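Local atomic coordinates of cytosine deaminase (Klebsiella pneumoniae, PDB entry 4R85), a protein that probably catalyses the hydrolytic deamination of cytosine and 5-methylcytosine at an iron(II) centre within an amidohydrolase-fold barrel. Residues Ala61-Gly66 with Ser309-Trp314; Pro55-Asp60 with Val114-Asp119; Arg389-Ile394 with Arg403-Ile408. All blocks are in the same frame, centred on the assembly; numbering follows the deposited sequence.

Contact 1 (Ala61-Gly66 with Ser309-Trp314). With 17E (5-methylcytosine), chain G.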
loop_
_atom_site.group_PDB
_atom_site.type_symbol
_atom_site.label_atom_id
_atom_site.label_comp_id
_atom_site.label_asym_id
_atom_site.label_seq_id
_atom_site.Cartn_x
_atom_site.Cartn_y
_atom_site.Cartn_z
ATOM N N ALA A 61 7.785 -15.331 15.325
ATOM C CA ALA A 61 6.495 -15.778 14.799
ATOM C C ALA A 61 6.423 -15.754 13.276
ATOM O O ALA A 61 5.446 -16.212 12.688
ATOM C CB ALA A 61 5.358 -14.945 15.389
ATOM N N THR A 62 7.464 -15.241 12.632
ATOM C CA THR A 62 7.430 -15.072 11.180
ATOM C C THR A 62 7.231 -16.402 10.426
ATOM O O THR A 62 7.739 -17.448 10.837
ATOM C CB THR A 62 8.694 -14.334 10.675
ATOM O OG1 THR A 62 8.514 -13.956 9.307
ATOM C CG2 THR A 62 9.918 -15.234 10.801
ATOM N N LEU A 63 6.460 -16.353 9.342
ATOM C CA LEU A 63 6.251 -17.504 8.457
ATOM C C LEU A 63 5.491 -18.648 9.133
ATOM O O LEU A 63 5.678 -19.807 8.773
ATOM C CB LEU A 63 7.579 -18.023 7.883
ATOM C CG LEU A 63 8.542 -16.968 7.338
ATOM C CD1 LEU A 63 9.797 -17.607 6.750
ATOM C CD2 LEU A 63 7.836 -16.113 6.294
ATOM N N THR A 64 4.652 -18.328 10.115
ATOM C CA THR A 64 3.866 -19.361 10.807
ATOM C C THR A 64 2.366 -19.191 10.577
ATOM O O THR A 64 1.560 -19.860 11.224
ATOM C CB THR A 64 4.115 -19.382 12.340
ATOM O OG1 THR A 64 3.640 -18.169 12.935
ATOM C CG2 THR A 64 5.592 -19.568 12.664
ATOM N N ALA A 65 1.998 -18.295 9.663
ATOM C CA ALA A 65 0.588 -18.088 9.316
ATOM C C ALA A 65 -0.137 -19.400 8.975
ATOM O O ALA A 65 0.317 -20.169 8.117
ATOM C CB ALA A 65 0.469 -17.108 8.158
ATOM N N GLY A 66 -1.253 -19.642 9.661
ATOM C CA GLY A 66 -2.092 -20.810 9.428
ATOM C C GLY A 66 -1.714 -22.071 10.190
ATOM O O GLY A 66 -2.334 -23.127 10.003
ATOM N N SER A 309 4.923 -7.639 11.130
ATOM C CA SER A 309 4.713 -9.051 10.837
ATOM C C SER A 309 5.032 -9.417 9.404
ATOM O O SER A 309 4.751 -8.662 8.487
ATOM C CB SER A 309 3.249 -9.413 11.074
ATOM O OG SER A 309 2.940 -9.399 12.448
ATOM N N ILE A 310 5.586 -10.608 9.218
ATOM C CA ILE A 310 5.637 -11.216 7.902
ATOM C C ILE A 310 5.084 -12.640 7.983
ATOM O O ILE A 310 5.693 -13.525 8.594
ATOM C CB ILE A 310 7.062 -11.185 7.318
ATOM C CG1 ILE A 310 7.478 -9.724 7.063
ATOM C CG2 ILE A 310 7.128 -11.998 6.033
ATOM C CD1 ILE A 310 8.841 -9.545 6.391
ATOM N N GLN A 311 3.907 -12.826 7.384
ATOM C CA GLN A 311 3.220 -14.111 7.302
ATOM C C GLN A 311 3.105 -14.825 8.643
ATOM O O GLN A 311 3.569 -15.953 8.801
ATOM C CB GLN A 311 3.902 -15.008 6.269
ATOM C CG GLN A 311 3.913 -14.419 4.868
ATOM C CD GLN A 311 4.662 -15.286 3.875
ATOM O OE1 GLN A 311 5.819 -15.016 3.547
ATOM N NE2 GLN A 311 4.003 -16.327 3.383
ATOM N N ASP A 312 2.465 -14.179 9.607
ATOM C CA ASP A 312 2.434 -14.728 10.953
ATOM C C ASP A 312 0.971 -14.867 11.446
ATOM O O ASP A 312 0.042 -14.662 10.649
ATOM C CB ASP A 312 3.386 -13.908 11.866
ATOM C CG ASP A 312 2.832 -12.539 12.248
ATOM O OD1 ASP A 312 3.586 -11.765 12.883
ATOM O OD2 ASP A 312 1.664 -12.226 11.941
ATOM N N PRO A 313 0.746 -15.224 12.731
ATOM C CA PRO A 313 -0.664 -15.422 13.109
ATOM C C PRO A 313 -1.527 -14.146 13.057
ATOM O O PRO A 313 -2.748 -14.259 13.063
ATOM C CB PRO A 313 -0.574 -15.905 14.561
ATOM C CG PRO A 313 0.795 -16.480 14.696
ATOM C CD PRO A 313 1.662 -15.638 13.818
ATOM N N TRP A 314 -0.905 -12.971 12.990
ATOM C CA TRP A 314 -1.646 -11.709 13.000
ATOM C C TRP A 314 -1.855 -11.132 11.601
ATOM O O TRP A 314 -2.811 -10.391 11.365
ATOM C CB TRP A 314 -0.941 -10.667 13.881
ATOM C CG TRP A 314 -0.967 -11.024 15.323
ATOM C CD1 TRP A 314 -1.933 -10.693 16.238
ATOM C CD2 TRP A 314 0.012 -11.798 16.028
ATOM N NE1 TRP A 314 -1.611 -11.217 17.473
ATOM C CE2 TRP A 314 -0.424 -11.902 17.368
ATOM C CE3 TRP A 314 1.215 -12.412 15.655
ATOM C CZ2 TRP A 314 0.304 -12.607 18.343
ATOM C CZ3 TRP A 314 1.942 -13.115 16.626
ATOM C CH2 TRP A 314 1.478 -13.206 17.952
HETATM N N1 17E G . 1.690 -9.564 19.245
HETATM C C2 17E G . 1.111 -8.409 19.576
HETATM O O2 17E G . 0.680 -8.216 20.864
HETATM N N3 17E G . 0.942 -7.429 18.683
HETATM C C4 17E G . 1.351 -7.589 17.413
HETATM N N4 17E G . 1.164 -6.536 16.467
HETATM C C5 17E G . 1.964 -8.781 17.020
HETATM C C6 17E G . 2.124 -9.771 17.986
HETATM C CM5 17E G . 2.428 -8.974 15.612
#

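Contact 2 (Pro55-Asp60 with Val114-Asp119). With FE2 (Fe (II) ion), chain H; 17E (5-methylcytosine), chain G.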
loop_
_atom_site.group_PDB
_atom_site.type_symbol
_atom_site.label_atom_id
_atom_site.label_comp_id
_atom_site.label_asym_id
_atom_site.label_seq_id
_atom_site.Cartn_x
_atom_site.Cartn_y
_atom_site.Cartn_z
ATOM N N PRO A 55 12.640 -1.394 12.532
ATOM C CA PRO A 55 12.769 -1.193 13.978
ATOM C C PRO A 55 11.760 -1.987 14.795
ATOM O O PRO A 55 11.776 -1.866 16.020
ATOM C CB PRO A 55 12.486 0.306 14.141
ATOM C CG PRO A 55 11.512 0.604 13.028
ATOM C CD PRO A 55 11.925 -0.287 11.874
ATOM N N HIS A 56 10.896 -2.759 14.144
ATOM C CA HIS A 56 9.881 -3.519 14.861
ATOM C C HIS A 56 9.314 -4.656 14.017
ATOM O O HIS A 56 8.469 -4.436 13.139
ATOM C CB HIS A 56 8.745 -2.585 15.302
ATOM C CG HIS A 56 7.780 -3.218 16.250
ATOM N ND1 HIS A 56 7.455 -2.653 17.465
ATOM C CD2 HIS A 56 7.060 -4.362 16.158
ATOM C CE1 HIS A 56 6.579 -3.425 18.083
ATOM N NE2 HIS A 56 6.335 -4.471 17.315
ATOM N N ILE A 57 9.757 -5.872 14.309
ATOM C CA ILE A 57 9.269 -7.068 13.627
ATOM C C ILE A 57 9.282 -8.208 14.636
ATOM O O ILE A 57 10.033 -8.147 15.611
ATOM C CB ILE A 57 10.155 -7.390 12.401
ATOM C CG1 ILE A 57 9.570 -8.541 11.575
ATOM C CG2 ILE A 57 11.609 -7.647 12.827
ATOM C CD1 ILE A 57 10.070 -8.553 10.127
ATOM N N HIS A 58 8.429 -9.216 14.435
ATOM C CA HIS A 58 8.398 -10.383 15.309
ATOM C C HIS A 58 8.977 -11.585 14.587
ATOM O O HIS A 58 8.231 -12.375 13.984
ATOM C CB HIS A 58 6.968 -10.714 15.736
ATOM C CG HIS A 58 6.311 -9.636 16.542
ATOM N ND1 HIS A 58 6.114 -9.740 17.901
ATOM C CD2 HIS A 58 5.786 -8.443 16.176
ATOM C CE1 HIS A 58 5.505 -8.656 18.343
ATOM N NE2 HIS A 58 5.298 -7.853 17.316
ATOM N N LEU A 59 10.295 -11.734 14.656
ATOM C CA LEU A 59 10.977 -12.824 13.950
ATOM C C LEU A 59 10.684 -14.208 14.520
ATOM O O LEU A 59 10.824 -15.206 13.818
ATOM C CB LEU A 59 12.489 -12.594 13.915
ATOM C CG LEU A 59 12.936 -11.445 13.019
ATOM C CD1 LEU A 59 14.448 -11.315 13.032
ATOM C CD2 LEU A 59 12.404 -11.653 11.601
ATOM N N ASP A 60 10.287 -14.287 15.784
ATOM C CA ASP A 60 9.977 -15.601 16.344
ATOM C C ASP A 60 8.719 -16.197 15.712
ATOM O O ASP A 60 8.617 -17.413 15.546
ATOM C CB ASP A 60 9.898 -15.583 17.882
ATOM C CG ASP A 60 8.803 -14.668 18.423
ATOM O OD1 ASP A 60 8.381 -14.902 19.576
ATOM O OD2 ASP A 60 8.367 -13.726 17.719
ATOM N N VAL A 114 17.814 -4.222 12.366
ATOM C CA VAL A 114 16.561 -4.871 12.702
ATOM C C VAL A 114 16.397 -4.959 14.212
ATOM O O VAL A 114 17.328 -5.324 14.916
ATOM C CB VAL A 114 16.525 -6.312 12.141
ATOM C CG1 VAL A 114 15.230 -7.040 12.560
ATOM C CG2 VAL A 114 16.681 -6.313 10.628
ATOM N N ARG A 115 15.211 -4.629 14.706
ATOM C CA ARG A 115 14.890 -4.893 16.101
ATOM C C ARG A 115 13.733 -5.887 16.140
ATOM O O ARG A 115 12.643 -5.596 15.640
ATOM C CB ARG A 115 14.529 -3.601 16.838
ATOM C CG ARG A 115 14.035 -3.831 18.267
ATOM C CD ARG A 115 13.680 -2.507 18.946
ATOM N NE ARG A 115 14.874 -1.790 19.396
ATOM C CZ ARG A 115 14.831 -0.613 20.003
ATOM N NH1 ARG A 115 13.654 -0.030 20.205
ATOM N NH2 ARG A 115 15.954 -0.017 20.396
ATOM N N THR A 116 13.976 -7.070 16.700
ATOM C CA THR A 116 12.932 -8.084 16.741
ATOM C C THR A 116 12.403 -8.218 18.152
ATOM O O THR A 116 13.169 -8.178 19.111
ATOM C CB THR A 116 13.407 -9.474 16.238
ATOM O OG1 THR A 116 12.291 -10.373 16.215
ATOM C CG2 THR A 116 14.483 -10.062 17.143
ATOM N N HIS A 117 11.088 -8.343 18.273
ATOM C CA HIS A 117 10.489 -8.745 19.534
ATOM C C HIS A 117 10.453 -10.272 19.572
ATOM O O HIS A 117 10.264 -10.918 18.538
ATOM C CB HIS A 117 9.085 -8.136 19.681
ATOM C CG HIS A 117 9.106 -6.641 19.749
ATOM N ND1 HIS A 117 8.890 -5.945 20.919
ATOM C CD2 HIS A 117 9.389 -5.713 18.805
ATOM C CE1 HIS A 117 9.020 -4.649 20.686
ATOM N NE2 HIS A 117 9.322 -4.482 19.412
ATOM N N VAL A 118 10.689 -10.848 20.750
ATOM C CA VAL A 118 10.604 -12.292 20.934
ATOM C C VAL A 118 9.732 -12.578 22.144
ATOM O O VAL A 118 9.973 -12.035 23.213
ATOM C CB VAL A 118 11.982 -12.925 21.199
ATOM C CG1 VAL A 118 11.858 -14.461 21.278
ATOM C CG2 VAL A 118 12.959 -12.515 20.129
ATOM N N ASP A 119 8.730 -13.438 21.978
ATOM C CA ASP A 119 7.808 -13.761 23.061
ATOM C C ASP A 119 8.544 -14.530 24.166
ATOM O O ASP A 119 9.068 -15.616 23.929
ATOM C CB ASP A 119 6.623 -14.563 22.504
ATOM C CG ASP A 119 5.589 -14.928 23.555
ATOM O OD1 ASP A 119 4.662 -15.695 23.203
ATOM O OD2 ASP A 119 5.677 -14.465 24.715
HETATM FE FE FE2 H . 4.438 -5.694 17.306
HETATM N N1 17E G . 1.690 -9.564 19.245
HETATM C C2 17E G . 1.111 -8.409 19.576
HETATM O O2 17E G . 0.680 -8.216 20.864
HETATM N N3 17E G . 0.942 -7.429 18.683
HETATM C C4 17E G . 1.351 -7.589 17.413
HETATM N N4 17E G . 1.164 -6.536 16.467
HETATM C C5 17E G . 1.964 -8.781 17.020
HETATM C C6 17E G . 2.124 -9.771 17.986
HETATM C CM5 17E G . 2.428 -8.974 15.612
HETATM O O HOH W 1 10.158 -2.371 18.101
HETATM O O HOH W 2 8.757 -17.004 21.341
#

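Contact 3 (Arg389-Ile394 with Arg403-Ile408)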
loop_
_atom_site.group_PDB
_atom_site.type_symbol
_atom_site.label_atom_id
_atom_site.label_comp_id
_atom_site.label_asym_id
_atom_site.label_seq_id
_atom_site.Cartn_x
_atom_site.Cartn_y
_atom_site.Cartn_z
ATOM N N ARG A 389 13.666 0.150 -6.508
ATOM C CA ARG A 389 14.428 -1.045 -6.201
ATOM C C ARG A 389 15.777 -0.688 -5.595
ATOM O O ARG A 389 16.376 0.335 -5.938
ATOM C CB ARG A 389 14.615 -1.870 -7.476
ATOM C CG ARG A 389 13.300 -2.358 -8.065
ATOM C CD ARG A 389 13.373 -2.553 -9.575
ATOM N NE ARG A 389 13.663 -3.935 -9.958
ATOM C CZ ARG A 389 14.866 -4.378 -10.310
ATOM N NH1 ARG A 389 15.900 -3.548 -10.324
ATOM N NH2 ARG A 389 15.034 -5.651 -10.646
ATOM N N VAL A 390 16.250 -1.530 -4.687
ATOM C CA VAL A 390 17.587 -1.375 -4.139
ATOM C C VAL A 390 18.551 -2.033 -5.106
ATOM O O VAL A 390 18.519 -3.256 -5.296
ATOM C CB VAL A 390 17.713 -2.041 -2.765
ATOM C CG1 VAL A 390 19.174 -2.061 -2.315
ATOM C CG2 VAL A 390 16.819 -1.327 -1.745
ATOM N N LEU A 391 19.401 -1.221 -5.727
ATOM C CA LEU A 391 20.291 -1.719 -6.762
ATOM C C LEU A 391 21.585 -2.279 -6.178
ATOM O O LEU A 391 22.164 -3.215 -6.720
ATOM C CB LEU A 391 20.616 -0.605 -7.755
ATOM C CG LEU A 391 19.453 -0.079 -8.596
ATOM C CD1 LEU A 391 19.980 0.913 -9.601
ATOM C CD2 LEU A 391 18.709 -1.216 -9.302
ATOM N N THR A 392 22.044 -1.683 -5.082
ATOM C CA THR A 392 23.272 -2.123 -4.438
ATOM C C THR A 392 23.135 -1.949 -2.938
ATOM O O THR A 392 22.619 -0.938 -2.473
ATOM C CB THR A 392 24.483 -1.304 -4.921
ATOM O OG1 THR A 392 24.493 -1.253 -6.354
ATOM C CG2 THR A 392 25.780 -1.935 -4.435
ATOM N N SER A 393 23.563 -2.954 -2.183
ATOM C CA SER A 393 23.646 -2.830 -0.738
ATOM C C SER A 393 25.085 -3.077 -0.343
ATOM O O SER A 393 25.664 -4.109 -0.688
ATOM C CB SER A 393 22.728 -3.826 -0.035
ATOM O OG SER A 393 22.745 -3.630 1.370
ATOM N N ILE A 394 25.658 -2.113 0.366
ATOM C CA ILE A 394 27.038 -2.194 0.813
ATOM C C ILE A 394 27.051 -2.240 2.327
ATOM O O ILE A 394 26.362 -1.470 2.987
ATOM C CB ILE A 394 27.861 -0.995 0.301
ATOM C CG1 ILE A 394 27.909 -1.017 -1.228
ATOM C CG2 ILE A 394 29.278 -1.017 0.874
ATOM C CD1 ILE A 394 28.571 0.210 -1.853
ATOM N N ARG A 403 21.604 -5.814 -7.664
ATOM C CA ARG A 403 20.462 -6.037 -8.528
ATOM C C ARG A 403 20.735 -5.333 -9.841
ATOM O O ARG A 403 21.344 -4.264 -9.863
ATOM C CB ARG A 403 19.216 -5.417 -7.897
ATOM C CG ARG A 403 18.010 -6.318 -7.818
ATOM C CD ARG A 403 16.823 -5.551 -7.236
ATOM N NE ARG A 403 16.030 -6.354 -6.309
ATOM C CZ ARG A 403 16.140 -6.303 -4.984
ATOM N NH1 ARG A 403 17.010 -5.475 -4.406
ATOM N NH2 ARG A 403 15.369 -7.075 -4.230
ATOM N N GLU A 404 20.290 -5.922 -10.942
ATOM C CA GLU A 404 20.379 -5.238 -12.217
ATOM C C GLU A 404 19.235 -4.242 -12.324
ATOM O O GLU A 404 18.165 -4.453 -11.750
ATOM C CB GLU A 404 20.340 -6.235 -13.375
ATOM C CG GLU A 404 21.685 -6.871 -13.687
ATOM C CD GLU A 404 22.703 -5.864 -14.202
ATOM O OE1 GLU A 404 22.289 -4.800 -14.712
ATOM O OE2 GLU A 404 23.920 -6.136 -14.096
ATOM N N VAL A 405 19.469 -3.147 -13.034
ATOM C CA VAL A 405 18.409 -2.189 -13.313
ATOM C C VAL A 405 17.375 -2.860 -14.212
ATOM O O VAL A 405 17.728 -3.523 -15.190
ATOM C CB VAL A 405 18.955 -0.910 -13.986
ATOM C CG1 VAL A 405 17.820 0.009 -14.411
ATOM C CG2 VAL A 405 19.893 -0.184 -13.041
ATOM N N GLU A 406 16.103 -2.706 -13.861
ATOM C CA GLU A 406 15.026 -3.332 -14.615
ATOM C C GLU A 406 15.061 -2.886 -16.073
ATOM O O GLU A 406 15.216 -1.698 -16.370
ATOM C CB GLU A 406 13.674 -2.992 -13.992
ATOM C CG GLU A 406 12.522 -3.809 -14.541
ATOM C CD GLU A 406 11.191 -3.398 -13.952
ATOM O OE1 GLU A 406 10.855 -2.196 -14.021
ATOM O OE2 GLU A 406 10.485 -4.275 -13.413
ATOM N N HIS A 407 14.943 -3.847 -16.984
ATOM C CA HIS A 407 14.899 -3.524 -18.404
ATOM C C HIS A 407 13.684 -4.135 -19.086
ATOM O O HIS A 407 13.484 -5.353 -19.078
ATOM C CB HIS A 407 16.201 -3.916 -19.104
ATOM C CG HIS A 407 17.241 -2.838 -19.072
ATOM N ND1 HIS A 407 16.920 -1.500 -18.990
ATOM C CD2 HIS A 407 18.594 -2.898 -19.102
ATOM C CE1 HIS A 407 18.029 -0.781 -18.978
ATOM N NE2 HIS A 407 19.059 -1.605 -19.045
ATOM N N ILE A 408 12.858 -3.262 -19.648
ATOM C CA ILE A 408 11.642 -3.671 -20.328
ATOM C C ILE A 408 11.858 -3.604 -21.829
ATOM O O ILE A 408 12.365 -2.608 -22.342
ATOM C CB ILE A 408 10.459 -2.762 -19.950
ATOM C CG1 ILE A 408 10.361 -2.632 -18.428
ATOM C CG2 ILE A 408 9.159 -3.297 -20.540
ATOM C CD1 ILE A 408 9.101 -1.941 -17.955
#

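Contact 1 (Ala61-Gly66 with Ser309-Trp314)
On the active-site side of the barrel, the type II beta turn Ala61-Thr64 grips the Ile310-Pro313 loop that leads into the 5-methylcytosine pocket. Ile310 O takes two donors: Leu63 N at 3.0 Å, in the carbonyl plane with an N-H...O angle of 161°, and Thr62 OG1 at 2.9 Å. With chi1 at -169°, Thr62 OG1 sits anti to its backbone N, where it also meets Thr102 of helix 92-108. Farther along, Ala65 N bonds to Gln311 O from well above the carbonyl plane. Thr64 OG1 reaches back to Ala61 O (2.7 Å), its oxygen lying against Pro313 CD. The loops follow the first and last strands of the amidohydrolase (TIM) barrel, so the turn bridges the loops of the first and eighth strands, where the barrel closes. Within the second loop, Asp312 OD2 accepts Trp314 N, an Asx turn. Ala61 CB touches Pro313 CD and approaches the Trp314 indole edge at CZ3 (4.1 Å). One face of that indole carries Pro313 CB near the rim; over the centre of the other lies C6 of 5-methylcytosine, 3.2 Å above the plane. Trp314 NE1 is bonded to Leu76 O, which helps to fix the rotation of the ring.

Contact 2 (Pro55-Asp60 with Val114-Asp119)
Over one face of the His56 ring, 3.2 Å above its plane and offset toward the rim, sits His117 NE2; the two imidazole planes are 31° apart. One face of the His58 ring carries CM5 of 5-methylcytosine, while His117 CB makes an off-centre CH-pi approach to the same ring. At the His117 edge, in plane, a water hydrogen-bonded to NE2 at 2.6 Å also donates to Pro55 O. His56 and His58 are the His-X-His motif at the C-terminal end of the first barrel strand of the amidohydrolase fold. Each binds the iron(II) through NE2 at 2.3 Å, and His209, His241 and Asp308 complete the site. With chi1 at -170°, His56 CG is anti to the backbone N, and the His56 and His117 side chains cross at about a right angle; His56 ND1 is hydrogen-bonded to Ser240.

The backbones beneath are neighbouring parallel strands. Ile57 bonds through both its N and its O: the N donates to Arg115 O at 3.2 Å, and the O accepts His117 N at 2.9 Å. On the face of the sheet that carries Ile57 and Thr116, Ile57 CG2 packs on Val114 CG1, and helix 92-108 covers Val114 and Leu59. Where the first strand gives way to loop, side chains replace backbone pairing. Thr116 OG1 accepts Leu59 N at 2.9 Å, which ties the loop after the motif to the second strand. Asp60 OD1 then accepts Asp119 N at 2.8 Å, nearly straight at 172° and from above the carboxylate plane, and the same oxygen takes a water that also donates to Asp119 O.

Contact 3 (Arg389-Ile394 with Arg403-Ile408)
A chi3 of 96° bends the Arg389 chain at NE, and beyond the bend NH1 meets Glu404 O; Arg403 has its CG off any staggered position (chi1 -130°), with the chain beyond running past Val390 O. The two arginine side chains cross obliquely, with guanidinium planes 74° apart. Arg389 just precedes, and Arg403 ends, the beta hairpin of strands 390-395 and 398-403, which pairs with strand 372-375 in the small beta domain beside the barrel; a classic beta bulge sets Leu391 and Thr392 opposite the single residue Ile374.

The backbone anchor is Arg403 N to Leu391 O, at 2.8 Å and nearly straight. One residue earlier, Val390 O lies at the edge of the Arg403 guanidinium and takes NH1 on a lone pair at 2.8 Å; NH1 is shared with Asp108 O. Arg403 CB and CD are both 3.5 Å from Val390 O. The same CD covers one face of the Arg389 guanidinium, 3.6 Å above the plane toward the rim, and Glu406 CB lies over the centre of the opposite face. In plane, Arg389 NH1 bonds to Glu404 O. The like charges of the two arginines come no nearer than 4.5 Å, between Arg389 NH2 and Arg403 NE, and are probably offset by carboxylates across the dimer interface. Arg389 NH2 forms a salt bridge with Glu406 OE2 of the second subunit, and Glu406 OE2 of this chain forms salt bridges with Arg403 and Arg389 of that subunit. Arg403 and Ile408 also pair with an antiparallel strand there, extending the sheet across the interface.

Beside the arginines, the Leu391 side chain crosses that of Val405, its CD1 3.6 Å from Val405 CG2.

Overall arrangement
Contacts 1 and 2 belong to one site. Their segments alternate along the chain, 55-60 running straight into 61-66, then 114-119 and finally 309-314. Their centres are about 12 Å apart, they touch through Ile310 and Ile57, and both reach 5-methylcytosine. Together they pair the first barrel strand with 111-119 and the loop after it with the loop after strand 303-305. Contact 3 comes last in sequence, its centre about 27 Å from that of contact 2 and 28 Å from that of contact 1, with nearest atoms about 11 and 13 Å away. It lies mainly at the dimer interface, whereas contact 1 reaches the second subunit only through Gln311.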